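Local coordinates for protein mini spindles (Drosophila melanogaster, PDB 5VJC), which probably binds tubulin through its TOG domains and so promotes microtubule dynamics and the formation of the mitotic spindle, at residues F169-L180 with I206-I215. Residues are numbered along the deposited sequence; the frame is centred on the assembly and turned at random.
Sequences FVKVFGYVMEGL and ICPQSAVREI
Phe173 carries its ring pointed away from its own backbone N (chi1 -176°), out from helix 169-178 toward residues 206-211, and the first torsion of Ile206 (chi1 -155°) turns CG1 and CD1 toward the base of Phe173 and toward Phe169. The backbone carbonyl of Ile206 sits over the centre of one ring face, its O 3.2 Å from Phe173 CD2, while CG1 of Ile206 lies 3.7 Å from Phe173 CB. At the far end of the ring the Cys207 sulfur comes in obliquely, SG 3.8 Å from Phe173 CZ, a sulfur-aromatic contact. The methyl of Ala211 meets the ring edge instead, CB 3.8 Å from Phe173 CE2. One turn before Phe173, Ile206 CD1 meets the edge of the Phe169 ring, 3.5 Å from Phe169 CD1. One turn after Phe173, the chain of Met177, bent at both chi2 and chi3, carries CE to Ala211 CB at 3.7 Å and against the aliphatic part of Glu214; Leu180 CD1 touches the same glutamate at CG, 3.9 Å away. An alanine in place of Phe173 would probably open a gap beneath the Ile206 carbonyl and leave Cys207 and the Ala211 methyl without their aromatic partner. The axes of 169-178 and 209-215 run 25° apart and approach to 11.7 Å, an interval bridged by Phe173, Met177 and the turn 206-208. The contact lies within the TOG domain, of the HEAT-repeat class; Phe173 and Met177 also touch Leu195 of helix 185-202, and Leu180 touches Leu192, while helix 131-142 receives Tyr175 and helix 224-241 receives Ile215.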
# COMPACT_ATOMS: atom_id res chain seq x y z
N PHE A 169 -8.67 2.69 8.25
CA PHE A 169 -7.37 2.40 8.85
C PHE A 169 -7.36 0.97 9.35
O PHE A 169 -6.32 0.34 9.31
CB PHE A 169 -6.99 3.42 9.97
CG PHE A 169 -8.02 3.59 11.06
CD1 PHE A 169 -8.05 2.73 12.16
CD2 PHE A 169 -8.91 4.66 11.03
CE1 PHE A 169 -8.99 2.90 13.18
CE2 PHE A 169 -9.85 4.84 12.05
CZ PHE A 169 -9.89 3.96 13.13
N VAL A 170 -8.51 0.42 9.73
CA VAL A 170 -8.52 -0.99 10.14
C VAL A 170 -8.15 -1.90 8.95
O VAL A 170 -7.39 -2.87 9.11
CB VAL A 170 -9.88 -1.40 10.75
CG1 VAL A 170 -10.03 -2.90 10.77
CG2 VAL A 170 -10.03 -0.83 12.16
N LYS A 171 -8.61 -1.56 7.75
CA LYS A 171 -8.28 -2.35 6.57
C LYS A 171 -6.79 -2.24 6.23
O LYS A 171 -6.16 -3.24 5.90
CB LYS A 171 -9.13 -1.93 5.37
CG LYS A 171 -10.61 -2.22 5.57
CD LYS A 171 -11.40 -1.95 4.31
CE LYS A 171 -12.82 -2.50 4.43
NZ LYS A 171 -12.80 -3.98 4.66
N VAL A 172 -6.22 -1.04 6.34
CA VAL A 172 -4.79 -0.86 6.10
C VAL A 172 -3.97 -1.66 7.11
O VAL A 172 -2.98 -2.32 6.74
CB VAL A 172 -4.40 0.62 6.16
CG1 VAL A 172 -2.87 0.78 6.04
CG2 VAL A 172 -5.10 1.39 5.03
N PHE A 173 -4.39 -1.61 8.38
CA PHE A 173 -3.73 -2.40 9.41
C PHE A 173 -3.67 -3.87 8.99
O PHE A 173 -2.62 -4.49 9.09
CB PHE A 173 -4.44 -2.26 10.77
CG PHE A 173 -3.73 -2.98 11.90
CD1 PHE A 173 -2.75 -2.34 12.64
CD2 PHE A 173 -4.05 -4.29 12.22
CE1 PHE A 173 -2.10 -2.99 13.68
CE2 PHE A 173 -3.38 -4.95 13.23
CZ PHE A 173 -2.41 -4.31 13.96
N GLY A 174 -4.81 -4.39 8.53
CA GLY A 174 -4.91 -5.74 7.99
C GLY A 174 -3.93 -6.02 6.86
O GLY A 174 -3.27 -7.06 6.87
N TYR A 175 -3.84 -5.13 5.88
CA TYR A 175 -2.87 -5.32 4.77
C TYR A 175 -1.41 -5.30 5.23
O TYR A 175 -0.58 -6.06 4.74
CB TYR A 175 -3.08 -4.26 3.70
CG TYR A 175 -4.33 -4.48 2.88
CD1 TYR A 175 -4.53 -5.68 2.19
CD2 TYR A 175 -5.31 -3.51 2.78
CE1 TYR A 175 -5.68 -5.90 1.43
CE2 TYR A 175 -6.46 -3.71 2.02
CZ TYR A 175 -6.63 -4.92 1.34
OH TYR A 175 -7.75 -5.14 0.58
N VAL A 176 -1.10 -4.43 6.19
CA VAL A 176 0.24 -4.41 6.75
C VAL A 176 0.55 -5.71 7.47
O VAL A 176 1.66 -6.25 7.31
CB VAL A 176 0.44 -3.24 7.73
CG1 VAL A 176 1.85 -3.34 8.36
CG2 VAL A 176 0.29 -1.93 6.97
N MET A 177 -0.42 -6.20 8.25
CA MET A 177 -0.31 -7.50 8.93
C MET A 177 0.10 -8.65 7.96
O MET A 177 0.85 -9.56 8.34
CB MET A 177 -1.63 -7.87 9.62
CG MET A 177 -1.88 -7.16 10.97
SD MET A 177 -0.61 -7.50 12.23
CE MET A 177 -0.86 -9.25 12.51
N GLU A 178 -0.38 -8.60 6.72
CA GLU A 178 -0.08 -9.66 5.74
C GLU A 178 1.39 -9.69 5.43
O GLU A 178 1.94 -10.74 5.09
CB GLU A 178 -0.87 -9.47 4.44
CG GLU A 178 -2.34 -9.76 4.57
CD GLU A 178 -2.60 -11.16 5.14
OE1 GLU A 178 -2.05 -12.14 4.59
OE2 GLU A 178 -3.34 -11.26 6.15
N GLY A 179 2.04 -8.53 5.58
CA GLY A 179 3.45 -8.39 5.32
C GLY A 179 4.32 -9.20 6.26
O GLY A 179 5.47 -9.46 5.94
N LEU A 180 3.79 -9.62 7.40
CA LEU A 180 4.58 -10.45 8.31
C LEU A 180 4.87 -11.84 7.71
O LEU A 180 5.75 -12.54 8.19
CB LEU A 180 3.89 -10.62 9.67
CG LEU A 180 3.50 -9.35 10.44
CD1 LEU A 180 3.06 -9.72 11.83
CD2 LEU A 180 4.64 -8.34 10.48
N ILE A 206 -7.11 -0.56 16.96
CA ILE A 206 -6.71 -1.00 15.61
C ILE A 206 -6.04 -2.37 15.66
O ILE A 206 -5.78 -3.00 14.62
CB ILE A 206 -5.75 0.02 14.97
CG1 ILE A 206 -5.81 -0.08 13.44
CG2 ILE A 206 -4.32 -0.16 15.49
CD1 ILE A 206 -5.04 1.02 12.73
N CYS A 207 -5.75 -2.84 16.86
CA CYS A 207 -4.92 -4.02 17.00
C CYS A 207 -5.57 -5.07 17.88
O CYS A 207 -5.45 -5.02 19.09
CB CYS A 207 -3.56 -3.61 17.58
SG CYS A 207 -2.38 -4.95 17.73
N PRO A 208 -6.28 -6.04 17.27
CA PRO A 208 -6.89 -7.07 18.11
C PRO A 208 -5.86 -8.02 18.74
O PRO A 208 -4.68 -8.01 18.38
CB PRO A 208 -7.82 -7.81 17.14
CG PRO A 208 -7.26 -7.54 15.79
CD PRO A 208 -6.67 -6.17 15.86
N GLN A 209 -6.32 -8.81 19.71
CA GLN A 209 -5.45 -9.70 20.47
C GLN A 209 -4.75 -10.69 19.54
O GLN A 209 -3.60 -11.06 19.77
CB GLN A 209 -6.26 -10.45 21.53
CG GLN A 209 -5.47 -11.51 22.29
CD GLN A 209 -6.25 -12.15 23.43
OE1 GLN A 209 -7.15 -11.54 24.02
NE2 GLN A 209 -5.92 -13.41 23.74
N SER A 210 -5.44 -11.10 18.49
CA SER A 210 -4.87 -12.04 17.53
C SER A 210 -3.69 -11.44 16.76
O SER A 210 -2.74 -12.14 16.43
CB SER A 210 -5.94 -12.49 16.56
OG SER A 210 -6.44 -11.39 15.83
N ALA A 211 -3.76 -10.15 16.47
CA ALA A 211 -2.66 -9.49 15.79
C ALA A 211 -1.46 -9.41 16.72
O ALA A 211 -0.33 -9.63 16.30
CB ALA A 211 -3.07 -8.10 15.30
N VAL A 212 -1.72 -9.11 17.99
CA VAL A 212 -0.66 -9.07 18.99
C VAL A 212 0.11 -10.39 19.05
O VAL A 212 1.34 -10.41 19.12
CB VAL A 212 -1.21 -8.76 20.39
CG1 VAL A 212 -0.09 -8.81 21.40
CG2 VAL A 212 -1.91 -7.41 20.41
N ARG A 213 -0.64 -11.48 19.05
CA ARG A 213 -0.11 -12.84 19.02
C ARG A 213 0.85 -13.00 17.84
O ARG A 213 2.03 -13.35 17.99
CB ARG A 213 -1.27 -13.83 18.89
CG ARG A 213 -1.00 -15.25 19.35
CD ARG A 213 -2.34 -15.92 19.70
NE ARG A 213 -3.34 -14.98 20.21
CZ ARG A 213 -4.59 -14.87 19.75
NH1 ARG A 213 -5.01 -15.63 18.75
NH2 ARG A 213 -5.42 -13.99 20.30
N GLU A 214 0.30 -12.70 16.67
CA GLU A 214 1.00 -12.73 15.40
C GLU A 214 2.29 -11.91 15.43
O GLU A 214 3.35 -12.39 15.01
CB GLU A 214 0.06 -12.23 14.30
CG GLU A 214 0.50 -12.52 12.88
CD GLU A 214 0.68 -14.00 12.62
OE1 GLU A 214 -0.05 -14.80 13.25
OE2 GLU A 214 1.56 -14.35 11.80
N ILE A 215 2.21 -10.68 15.94
CA ILE A 215 3.39 -9.81 16.04
C ILE A 215 4.46 -10.44 16.93
O ILE A 215 5.66 -10.39 16.60
CB ILE A 215 3.02 -8.41 16.60
CG1 ILE A 215 2.21 -7.61 15.56
CG2 ILE A 215 4.29 -7.65 16.98
CD1 ILE A 215 1.34 -6.48 16.18